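PDB 2PJZ: hypothetical protein ST1066 from Sulfolobus tokodaii, which is of unknown function but probably binds and hydrolyses ATP as the nucleotide-binding subunit of an ABC transporter, putatively one for cobalt. Local coordinates for residues S216-G221 against V237-G242. Residues are numbered along the deposited sequence; the frame is centred on the assembly and turned at random.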
# COMPACT_ATOMS: atom_id res chain seq x y z
N SER A 216 -14.71 -8.15 13.33
CA SER A 216 -15.50 -9.12 12.59
C SER A 216 -15.02 -10.56 12.80
O SER A 216 -13.94 -10.79 13.37
CB SER A 216 -15.38 -8.84 11.09
OG SER A 216 -14.01 -8.94 10.73
N SER A 217 -15.79 -11.50 12.27
CA SER A 217 -15.39 -12.90 12.24
C SER A 217 -15.34 -13.34 10.80
O SER A 217 -16.03 -12.79 9.96
CB SER A 217 -16.38 -13.78 13.02
OG SER A 217 -16.40 -13.43 14.39
N ILE A 218 -14.54 -14.35 10.51
CA ILE A 218 -14.46 -14.83 9.14
C ILE A 218 -14.93 -16.28 9.05
O ILE A 218 -14.47 -17.13 9.83
CB ILE A 218 -13.04 -14.59 8.55
CG1 ILE A 218 -13.04 -14.74 7.04
CG2 ILE A 218 -11.99 -15.46 9.25
CD1 ILE A 218 -11.99 -13.90 6.36
N VAL A 219 -15.86 -16.56 8.14
CA VAL A 219 -16.43 -17.91 8.01
C VAL A 219 -16.56 -18.39 6.57
O VAL A 219 -16.77 -17.59 5.66
CB VAL A 219 -17.82 -18.02 8.71
CG1 VAL A 219 -17.74 -17.54 10.15
CG2 VAL A 219 -18.89 -17.25 7.95
N GLU A 220 -16.46 -19.70 6.37
CA GLU A 220 -16.76 -20.32 5.09
C GLU A 220 -18.22 -20.13 4.76
O GLU A 220 -19.06 -20.12 5.66
CB GLU A 220 -16.42 -21.82 5.14
CG GLU A 220 -16.22 -22.46 3.78
CD GLU A 220 -15.93 -23.95 3.88
OE1 GLU A 220 -15.62 -24.45 4.98
OE2 GLU A 220 -16.02 -24.64 2.83
N GLY A 221 -18.53 -19.97 3.47
CA GLY A 221 -19.90 -19.84 2.99
C GLY A 221 -20.35 -18.40 2.80
O GLY A 221 -19.75 -17.47 3.35
N VAL A 237 -16.27 -16.86 1.20
CA VAL A 237 -15.83 -16.64 2.56
C VAL A 237 -16.47 -15.35 3.03
O VAL A 237 -16.29 -14.30 2.41
CB VAL A 237 -14.28 -16.54 2.66
CG1 VAL A 237 -13.86 -16.09 4.02
CG2 VAL A 237 -13.61 -17.87 2.34
N SER A 238 -17.23 -15.43 4.11
CA SER A 238 -17.95 -14.26 4.59
C SER A 238 -17.27 -13.62 5.77
O SER A 238 -16.86 -14.31 6.72
CB SER A 238 -19.40 -14.61 4.95
OG SER A 238 -20.12 -14.94 3.79
N ILE A 239 -17.19 -12.29 5.71
CA ILE A 239 -16.76 -11.48 6.84
C ILE A 239 -18.05 -10.95 7.49
O ILE A 239 -18.82 -10.19 6.86
CB ILE A 239 -15.79 -10.35 6.38
CG1 ILE A 239 -14.53 -10.97 5.75
CG2 ILE A 239 -15.40 -9.48 7.53
CD1 ILE A 239 -13.61 -9.98 5.03
N VAL A 240 -18.27 -11.39 8.73
CA VAL A 240 -19.52 -11.12 9.47
C VAL A 240 -19.27 -10.34 10.78
O VAL A 240 -18.27 -10.54 11.48
CB VAL A 240 -20.28 -12.45 9.75
CG1 VAL A 240 -20.63 -13.16 8.44
CG2 VAL A 240 -19.45 -13.37 10.64
N LYS A 241 -20.19 -9.44 11.11
CA LYS A 241 -20.09 -8.65 12.33
C LYS A 241 -20.45 -9.52 13.54
O LYS A 241 -21.42 -10.27 13.50
CB LYS A 241 -21.01 -7.43 12.24
CG LYS A 241 -20.63 -6.34 13.20
CD LYS A 241 -21.22 -4.98 12.81
CE LYS A 241 -20.52 -3.89 13.59
NZ LYS A 241 -19.17 -3.62 13.00
N GLY A 242 -19.67 -9.43 14.61
CA GLY A 242 -19.89 -10.30 15.76
C GLY A 242 -19.54 -11.76 15.52
O GLY A 242 -18.78 -12.07 14.60
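I218 and V237 meet on one face of an antiparallel strand pair, 216-220 beside 237-241, where I218 CG1 lies only 3.4 Å from V237 CG1, closer than ordinary van der Waals contact. I218 sets CG1 anti to its backbone N (chi1 -165°), and its CD1 continues to I239 CG1 at 3.9 Å. Beta-branched aliphatics suit this buried cluster, filling the space between neighbours with no polar atom to satisfy; L251 and I261 also cover it. The other face is equally buried but looser in its apolar contacts: each valine faces a serine across the strands, and V219 CG2 comes no nearer than 4.5 Å to V240 CG1. S217 with V240 and V219 with S238 are hydrogen-bonded pairs, each joined by two N-H to O bonds.

At each end a serine's short hydroxyl reaches a nearby glycine carbonyl. S238 OG donates to G221 O at 2.6 Å, in the carbonyl plane and on a lone pair, and is also hydrogen-bonded to R223 N. S217 OG donates to G242 O at 2.7 Å, but from 36° above the carbonyl plane. Glycine suits both places: G242 has positive phi, and at G221 a CB would jam against the preceding carbonyl O. An alanine at S217 would probably leave G242 O without this hydroxyl donor.

The pair forms the middle of a four-stranded antiparallel sheet in the C-terminal part of the chain. On the solvent side, exposed K241 forms a salt bridge with E212, and partly exposed E220 with K235. The chemistry implies an apolar cluster likely to exclude water, with hydroxyl bonds probably steadying the strand ends.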